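Local coordinates for protein TatD-related deoxyribonuclease (Thermotoga maritima, PDB 1J6O) that probably acts as a metal-dependent deoxyribonuclease of the TatD family, hydrolysing ester bonds of DNA on a TIM-barrel scaffold, at residues A[13-19]-A[211-217]; A[185-190]-A[235-240]. All coordinates share one frame; numbering follows the deposited sequence.

How the contacts relate
Both contacts belong to the part of the TIM barrel where its last strands meet its first, but at different depths. Contact 1 lies deep in the core, where the first strand, 13-18, meets the chain leaving the last, 209-211; it is dense with hydrogen bonds and carries three predicted metal ligands. Contact 2 sits further out: the loop after strand 181-185 packs on helix 233-244, with no hydrogen bond across it, and its residues range from buried to partly exposed. The two adjoin. E212 N probably hydrogen-bonds to I185 O, and the L211 side chain packs on V237 and I240 of the helix, so L211 and E212 join the polar interior to the outer layer.

Contact 1. Residues A[13-19]-A[211-217]; sequences MVDTHAH and LETDCPF
H19 and D214 meet through a hydrogen bond of 2.9 Å from H19 NE2 to D214 OD1, the oxygen lying near the ring plane while the carboxylate is turned 57° from it. The H17 ring runs alongside the same carboxylate, H17 CD2 coming to 3.2 Å from D214 OD1, and its NE2 is hydrogen-bonded to E103 OE1. H17, H19, D214 and E103 are the predicted ligands of one divalent metal. E212, whose carboxylate plane is nearly parallel to the H17 ring plane (10°), the two side chains pointing the same way, hydrogen-bonds through OE2 to H164 ND1, H164 being a predicted ligand of a second metal.

Behind these groups the backbones hold each other: D214 N donates to H17 O at 2.7 Å. This is the seam of the TIM barrel, where the chain beyond the eighth strand runs beside the first.

D15 positions both sides of it. With CG anti to the backbone N (chi1 -175°), its carboxylate reaches across to T213, D15 OD2 taking a very short bond of 2.5 Å from T213 OG1. OD1 accepts T213 N from one face of its plane and H17 N from the other, the latter closing an Asx turn. Replacing D15 by an alanine would probably leave both amides and the T213 hydroxyl without their acceptor and let the H17 corner shift.

T213 OG1 in turn accepts C215 N in an ST turn. Toward the start of both segments, T16 N and OG1 grip L211 O from opposite faces, T16 OG1 at 2.6 Å. A water joins V14 O to L211 N.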
HETATM    1  N   MSE A  13       7.067  -2.841 -13.325  1.00 11.92           N
HETATM    2  CA  MSE A  13       6.279  -2.090 -12.358  1.00 10.92           C
HETATM    3  C   MSE A  13       5.915  -3.015 -11.217  1.00  9.69           C
HETATM    4  O   MSE A  13       5.809  -4.225 -11.400  1.00  9.70           O
HETATM    5  CB  MSE A  13       5.000  -1.574 -12.999  1.00 12.83           C
HETATM    6  CG  MSE A  13       5.261  -0.763 -14.255  1.00 18.40           C
HETATM    7 SE   MSE A  13       3.536  -0.326 -14.963  1.00 24.89          SE
HETATM    8  CE  MSE A  13       3.045   0.760 -13.488  1.00 27.16           C
ATOM      9  N   VAL A  14       5.714  -2.442 -10.036  1.00  8.51           N
ATOM     10  CA  VAL A  14       5.342  -3.233  -8.865  1.00  7.41           C
ATOM     11  C   VAL A  14       4.082  -2.611  -8.281  1.00  7.69           C
ATOM     12  O   VAL A  14       4.014  -1.384  -8.137  1.00  7.41           O
ATOM     13  CB  VAL A  14       6.424  -3.194  -7.762  1.00  5.36           C
ATOM     14  CG1 VAL A  14       5.878  -3.874  -6.476  1.00  5.28           C
ATOM     15  CG2 VAL A  14       7.692  -3.912  -8.259  1.00  8.39           C
ATOM     16  N   ASP A  15       3.064  -3.422  -8.007  1.00  6.70           N
ATOM     17  CA  ASP A  15       1.827  -2.863  -7.421  1.00  7.71           C
ATOM     18  C   ASP A  15       1.988  -3.123  -5.930  1.00  7.14           C
ATOM     19  O   ASP A  15       1.858  -4.268  -5.484  1.00  4.77           O
ATOM     20  CB  ASP A  15       0.579  -3.607  -7.904  1.00  9.37           C
ATOM     21  CG  ASP A  15      -0.713  -2.965  -7.406  1.00 12.23           C
ATOM     22  OD1 ASP A  15      -0.667  -2.109  -6.481  1.00  9.21           O
ATOM     23  OD2 ASP A  15      -1.775  -3.344  -7.944  1.00 12.32           O
ATOM     24  N   THR A  16       2.236  -2.077  -5.149  1.00  6.90           N
ATOM     25  CA  THR A  16       2.416  -2.255  -3.695  1.00  6.88           C
ATOM     26  C   THR A  16       1.143  -2.287  -2.853  1.00  6.10           C
ATOM     27  O   THR A  16       1.215  -2.337  -1.615  1.00  6.35           O
ATOM     28  CB  THR A  16       3.353  -1.164  -3.105  1.00  6.96           C
ATOM     29  OG1 THR A  16       2.765   0.120  -3.337  1.00  7.53           O
ATOM     30  CG2 THR A  16       4.735  -1.204  -3.758  1.00  7.08           C
ATOM     31  N   HIS A  17      -0.024  -2.269  -3.497  1.00  5.91           N
ATOM     32  CA  HIS A  17      -1.252  -2.303  -2.725  1.00  6.90           C
ATOM     33  C   HIS A  17      -2.380  -2.872  -3.558  1.00  7.83           C
ATOM     34  O   HIS A  17      -3.082  -2.125  -4.245  1.00 11.92           O
ATOM     35  CB  HIS A  17      -1.621  -0.878  -2.252  1.00  6.94           C
ATOM     36  CG  HIS A  17      -2.474  -0.846  -1.022  1.00  7.32           C
ATOM     37  ND1 HIS A  17      -1.952  -0.632   0.237  1.00  9.71           N
ATOM     38  CD2 HIS A  17      -3.809  -0.998  -0.852  1.00  8.40           C
ATOM     39  CE1 HIS A  17      -2.933  -0.646   1.128  1.00 10.61           C
ATOM     40  NE2 HIS A  17      -4.069  -0.866   0.492  1.00 10.79           N
ATOM     41  N   ALA A  18      -2.578  -4.185  -3.494  1.00  5.47           N
ATOM     42  CA  ALA A  18      -3.649  -4.802  -4.267  1.00  5.66           C
ATOM     43  C   ALA A  18      -4.599  -5.622  -3.353  1.00  5.86           C
ATOM     44  O   ALA A  18      -4.216  -5.979  -2.251  1.00  5.49           O
ATOM     45  CB  ALA A  18      -3.033  -5.708  -5.276  1.00  4.30           C
ATOM     46  N   HIS A  19      -5.822  -5.901  -3.816  1.00  4.58           N
ATOM     47  CA  HIS A  19      -6.795  -6.694  -3.038  1.00  5.69           C
ATOM     48  C   HIS A  19      -7.371  -7.661  -4.077  1.00  5.76           C
ATOM     49  O   HIS A  19      -8.607  -7.661  -4.351  1.00  5.66           O
ATOM     50  CB  HIS A  19      -7.947  -5.811  -2.514  1.00  5.93           C
ATOM     51  CG  HIS A  19      -7.493  -4.636  -1.701  1.00  7.11           C
ATOM     52  ND1 HIS A  19      -6.991  -4.768  -0.424  1.00  8.75           N
ATOM     53  CD2 HIS A  19      -7.519  -3.303  -1.961  1.00  7.58           C
ATOM     54  CE1 HIS A  19      -6.741  -3.567   0.075  1.00 11.23           C
ATOM     55  NE2 HIS A  19      -7.058  -2.660  -0.837  1.00  8.90           N
ATOM     56  N   LEU A 211       4.468   2.687  -6.566  1.00  6.38           N
ATOM     57  CA  LEU A 211       3.192   2.690  -7.282  1.00  7.10           C
ATOM     58  C   LEU A 211       2.207   1.742  -6.624  1.00  9.59           C
ATOM     59  O   LEU A 211       2.594   0.821  -5.885  1.00  8.48           O
ATOM     60  CB  LEU A 211       3.392   2.183  -8.706  1.00  8.56           C
ATOM     61  CG  LEU A 211       4.534   2.764  -9.531  1.00 11.43           C
ATOM     62  CD1 LEU A 211       4.770   1.851 -10.736  1.00 11.88           C
ATOM     63  CD2 LEU A 211       4.182   4.189  -9.980  1.00 13.64           C
ATOM     64  N   GLU A 212       0.925   1.972  -6.876  1.00  7.91           N
ATOM     65  CA  GLU A 212      -0.076   1.095  -6.313  1.00 10.38           C
ATOM     66  C   GLU A 212      -1.358   1.290  -7.110  1.00 11.59           C
ATOM     67  O   GLU A 212      -1.515   2.297  -7.815  1.00 10.34           O
ATOM     68  CB  GLU A 212      -0.338   1.433  -4.852  1.00 12.74           C
ATOM     69  CG  GLU A 212      -1.207   2.683  -4.647  1.00 14.27           C
ATOM     70  CD  GLU A 212      -1.522   2.896  -3.183  1.00 17.09           C
ATOM     71  OE1 GLU A 212      -0.597   3.307  -2.467  1.00 17.04           O
ATOM     72  OE2 GLU A 212      -2.675   2.618  -2.749  1.00 17.29           O
ATOM     73  N   THR A 213      -2.244   0.298  -7.045  1.00 11.52           N
ATOM     74  CA  THR A 213      -3.510   0.399  -7.745  1.00 10.74           C
ATOM     75  C   THR A 213      -4.639   0.436  -6.726  1.00 12.15           C
ATOM     76  O   THR A 213      -5.655   1.085  -6.957  1.00  9.46           O
ATOM     77  CB  THR A 213      -3.847  -0.838  -8.624  1.00 12.89           C
ATOM     78  OG1 THR A 213      -3.872  -2.017  -7.794  1.00 12.87           O
ATOM     79  CG2 THR A 213      -2.854  -1.004  -9.756  1.00 13.73           C
ATOM     80  N   ASP A 214      -4.452  -0.237  -5.591  1.00  9.43           N
ATOM     81  CA  ASP A 214      -5.474  -0.319  -4.565  1.00 11.62           C
ATOM     82  C   ASP A 214      -6.650  -1.054  -5.265  1.00  7.83           C
ATOM     83  O   ASP A 214      -7.819  -0.894  -4.898  1.00  7.85           O
ATOM     84  CB  ASP A 214      -5.917   1.071  -4.073  1.00 15.25           C
ATOM     85  CG  ASP A 214      -6.688   1.003  -2.753  1.00 22.54           C
ATOM     86  OD1 ASP A 214      -6.605  -0.038  -2.039  1.00 21.92           O
ATOM     87  OD2 ASP A 214      -7.372   2.004  -2.421  1.00 27.06           O
ATOM     88  N   CYS A 215      -6.340  -1.874  -6.278  1.00  7.80           N
ATOM     89  CA  CYS A 215      -7.410  -2.599  -6.993  1.00  7.77           C
ATOM     90  C   CYS A 215      -8.247  -3.421  -5.994  1.00  9.01           C
ATOM     91  O   CYS A 215      -7.703  -3.999  -5.054  1.00  9.27           O
ATOM     92  CB  CYS A 215      -6.813  -3.493  -8.089  1.00  9.79           C
ATOM     93  SG  CYS A 215      -5.725  -4.836  -7.541  1.00 10.47           S
ATOM     94  N   PRO A 216      -9.559  -3.580  -6.249  1.00  8.36           N
ATOM     95  CA  PRO A 216     -10.305  -3.055  -7.407  1.00  9.34           C
ATOM     96  C   PRO A 216     -10.676  -1.581  -7.384  1.00 10.09           C
ATOM     97  O   PRO A 216     -11.330  -1.094  -8.305  1.00 13.55           O
ATOM     98  CB  PRO A 216     -11.554  -3.919  -7.402  1.00  8.40           C
ATOM     99  CG  PRO A 216     -11.875  -3.965  -5.886  1.00  8.39           C
ATOM    100  CD  PRO A 216     -10.464  -4.279  -5.309  1.00  8.57           C
ATOM    101  N   PHE A 217     -10.269  -0.864  -6.354  1.00 10.70           N
ATOM    102  CA  PHE A 217     -10.610   0.555  -6.257  1.00 12.62           C
ATOM    103  C   PHE A 217      -9.782   1.578  -7.075  1.00 12.86           C
ATOM    104  O   PHE A 217      -8.714   1.243  -7.586  1.00 11.64           O
ATOM    105  CB  PHE A 217     -10.500   1.029  -4.804  1.00 14.39           C
ATOM    106  CG  PHE A 217     -11.126   0.125  -3.783  1.00 17.54           C
ATOM    107  CD1 PHE A 217     -12.458  -0.246  -3.867  1.00 18.93           C
ATOM    108  CD2 PHE A 217     -10.338  -0.382  -2.745  1.00 19.41           C
ATOM    109  CE1 PHE A 217     -13.018  -1.135  -2.928  1.00 21.63           C
ATOM    110  CE2 PHE A 217     -10.875  -1.254  -1.817  1.00 20.06           C
ATOM    111  CZ  PHE A 217     -12.219  -1.638  -1.905  1.00 21.96           C
TER
HETATM  112  O   HOH W   1       6.020   0.358  -6.990  1.00  6.14           O

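Contact 2. Residues A[185-190]-A[235-240]; sequences IGGPVT and YVVETI
T190 lies crosswise to T239, the methyl CG2 of T190 lying 3.3 Å from T239 OG1 and 3.5 Å from Y235 O. The rotamer of T190 accounts for this: CG2 sits anti to the carbonyl carbon, while T190 OG1 (chi1 68°) turns back to G187 O at 2.8 Å, nearly in line with that carbonyl, which also accepts T190 N. T239 and V189 pass one another antiparallel, and T239 CG2 ends 3.4 Å from V189 O.

Three residues earlier on the helix, V236 uses both branches. V236 CG1 meets V189 CG1 at 3.9 Å, the two valines crossing nearly perpendicular, whereas V236 CG2 lies against the backbone of G186, 3.6 Å from G186 C. At the inner end, I185 CG2 touches I240 CD1 at 3.9 Å.

The end of the seventh barrel strand and the 3-10 segment 187-190 after it thus pack on helix 233-244, with helix 195-204 touching I185 and V189 as well. Methyl groups do the touching throughout. T190 OG1 is also hydrogen-bonded to Q221 N, and V189 O to R198 NH1, so the contact itself rests on methyl groups packed against carbon, carbonyl and hydroxyl atoms, with no hydrogen bond across it.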
ATOM      1  N   ILE A 185       1.523   6.164  -4.687  1.00  9.07           N
ATOM      2  CA  ILE A 185       0.839   6.948  -5.714  1.00  9.24           C
ATOM      3  C   ILE A 185       0.096   5.980  -6.614  1.00  8.70           C
ATOM      4  O   ILE A 185       0.691   5.024  -7.118  1.00  7.43           O
ATOM      5  CB  ILE A 185       1.869   7.716  -6.580  1.00 10.68           C
ATOM      6  CG1 ILE A 185       2.794   8.537  -5.665  1.00 12.54           C
ATOM      7  CG2 ILE A 185       1.145   8.607  -7.626  1.00 12.24           C
ATOM      8  CD1 ILE A 185       2.078   9.507  -4.770  1.00 12.86           C
ATOM      9  N   GLY A 186      -1.201   6.213  -6.780  1.00 10.05           N
ATOM     10  CA  GLY A 186      -1.995   5.347  -7.615  1.00 11.52           C
ATOM     11  C   GLY A 186      -2.843   6.050  -8.654  1.00 10.79           C
ATOM     12  O   GLY A 186      -2.502   7.140  -9.134  1.00 10.45           O
ATOM     13  N   GLY A 187      -3.961   5.404  -8.977  1.00 10.43           N
ATOM     14  CA  GLY A 187      -4.913   5.901  -9.964  1.00 10.87           C
ATOM     15  C   GLY A 187      -5.243   7.387  -9.962  1.00 11.66           C
ATOM     16  O   GLY A 187      -5.171   8.023 -11.026  1.00 14.10           O
ATOM     17  N   PRO A 188      -5.591   7.971  -8.808  1.00 12.57           N
ATOM     18  CA  PRO A 188      -5.942   9.396  -8.680  1.00 14.48           C
ATOM     19  C   PRO A 188      -4.933  10.405  -9.242  1.00 15.58           C
ATOM     20  O   PRO A 188      -5.291  11.536  -9.563  1.00 17.77           O
ATOM     21  CB  PRO A 188      -6.151   9.574  -7.180  1.00 13.82           C
ATOM     22  CG  PRO A 188      -6.681   8.147  -6.754  1.00 15.39           C
ATOM     23  CD  PRO A 188      -5.734   7.260  -7.518  1.00 12.27           C
ATOM     24  N   VAL A 189      -3.670  10.016  -9.342  1.00 14.53           N
ATOM     25  CA  VAL A 189      -2.654  10.926  -9.877  1.00 13.90           C
ATOM     26  C   VAL A 189      -2.974  11.308 -11.345  1.00 15.31           C
ATOM     27  O   VAL A 189      -2.517  12.360 -11.859  1.00 16.76           O
ATOM     28  CB  VAL A 189      -1.248  10.271  -9.778  1.00 11.81           C
ATOM     29  CG1 VAL A 189      -1.029   9.286 -10.928  1.00 13.16           C
ATOM     30  CG2 VAL A 189      -0.145  11.386  -9.761  1.00 12.76           C
ATOM     31  N   THR A 190      -3.761  10.465 -12.012  1.00 15.01           N
ATOM     32  CA  THR A 190      -4.139  10.702 -13.404  1.00 17.09           C
ATOM     33  C   THR A 190      -5.430  11.510 -13.571  1.00 17.30           C
ATOM     34  O   THR A 190      -5.782  11.859 -14.700  1.00 18.50           O
ATOM     35  CB  THR A 190      -4.406   9.405 -14.181  1.00 16.41           C
ATOM     36  OG1 THR A 190      -5.584   8.790 -13.656  1.00 16.34           O
ATOM     37  CG2 THR A 190      -3.225   8.439 -14.103  1.00 15.18           C
ATOM     38  N   TYR A 235      -0.705   3.580 -16.723  1.00 11.34           N
ATOM     39  CA  TYR A 235      -1.216   4.935 -16.844  1.00 12.05           C
ATOM     40  C   TYR A 235      -0.721   5.798 -15.721  1.00 12.33           C
ATOM     41  O   TYR A 235      -0.541   7.010 -15.909  1.00 11.54           O
ATOM     42  CB  TYR A 235      -2.755   4.912 -16.871  1.00 13.32           C
ATOM     43  CG  TYR A 235      -3.269   4.117 -18.053  1.00 15.62           C
ATOM     44  CD1 TYR A 235      -3.152   4.606 -19.349  1.00 16.20           C
ATOM     45  CD2 TYR A 235      -3.780   2.833 -17.879  1.00 16.26           C
ATOM     46  CE1 TYR A 235      -3.518   3.827 -20.452  1.00 19.72           C
ATOM     47  CE2 TYR A 235      -4.145   2.053 -18.960  1.00 19.84           C
ATOM     48  CZ  TYR A 235      -4.009   2.549 -20.242  1.00 20.03           C
ATOM     49  OH  TYR A 235      -4.344   1.733 -21.296  1.00 23.62           O
ATOM     50  N   VAL A 236      -0.496   5.179 -14.558  1.00  9.96           N
ATOM     51  CA  VAL A 236      -0.006   5.917 -13.394  1.00  9.85           C
ATOM     52  C   VAL A 236       1.443   6.304 -13.671  1.00 11.28           C
ATOM     53  O   VAL A 236       1.864   7.427 -13.378  1.00 10.44           O
ATOM     54  CB  VAL A 236      -0.097   5.046 -12.094  1.00  9.88           C
ATOM     55  CG1 VAL A 236       0.583   5.758 -10.904  1.00  9.29           C
ATOM     56  CG2 VAL A 236      -1.588   4.802 -11.775  1.00  8.23           C
ATOM     57  N   VAL A 237       2.206   5.357 -14.206  1.00 10.74           N
ATOM     58  CA  VAL A 237       3.597   5.607 -14.520  1.00 12.64           C
ATOM     59  C   VAL A 237       3.677   6.708 -15.606  1.00 15.14           C
ATOM     60  O   VAL A 237       4.504   7.627 -15.534  1.00 14.06           O
ATOM     61  CB  VAL A 237       4.264   4.322 -15.051  1.00 12.52           C
ATOM     62  CG1 VAL A 237       5.593   4.665 -15.741  1.00 12.87           C
ATOM     63  CG2 VAL A 237       4.499   3.334 -13.893  1.00  8.86           C
ATOM     64  N   GLU A 238       2.815   6.596 -16.615  1.00 15.00           N
ATOM     65  CA  GLU A 238       2.793   7.570 -17.700  1.00 17.47           C
ATOM     66  C   GLU A 238       2.635   8.971 -17.141  1.00 16.35           C
ATOM     67  O   GLU A 238       3.428   9.866 -17.448  1.00 16.67           O
ATOM     68  CB  GLU A 238       1.653   7.253 -18.658  1.00 18.17           C
ATOM     69  CG  GLU A 238       1.410   8.293 -19.720  1.00 24.05           C
ATOM     70  CD  GLU A 238       0.410   7.797 -20.747  1.00 28.58           C
ATOM     71  OE1 GLU A 238      -0.626   7.225 -20.330  1.00 28.15           O
ATOM     72  OE2 GLU A 238       0.664   7.977 -21.961  1.00 29.27           O
ATOM     73  N   THR A 239       1.631   9.168 -16.300  1.00 15.32           N
ATOM     74  CA  THR A 239       1.416  10.486 -15.719  1.00 14.67           C
ATOM     75  C   THR A 239       2.617  10.941 -14.899  1.00 15.98           C
ATOM     76  O   THR A 239       3.072  12.089 -15.037  1.00 15.41           O
ATOM     77  CB  THR A 239       0.128  10.507 -14.846  1.00 14.31           C
ATOM     78  OG1 THR A 239      -1.014  10.310 -15.694  1.00 16.72           O
ATOM     79  CG2 THR A 239      -0.026  11.830 -14.099  1.00 13.71           C
ATOM     80  N   ILE A 240       3.139  10.059 -14.044  1.00 13.86           N
ATOM     81  CA  ILE A 240       4.288  10.439 -13.225  1.00 13.80           C
ATOM     82  C   ILE A 240       5.457  10.861 -14.087  1.00 14.23           C
ATOM     83  O   ILE A 240       6.114  11.863 -13.791  1.00 15.77           O
ATOM     84  CB  ILE A 240       4.721   9.291 -12.292  1.00 11.82           C
ATOM     85  CG1 ILE A 240       3.606   9.043 -11.261  1.00 12.23           C
ATOM     86  CG2 ILE A 240       6.052   9.625 -11.593  1.00 12.32           C
ATOM     87  CD1 ILE A 240       3.867   7.818 -10.370  1.00 11.67           C
TER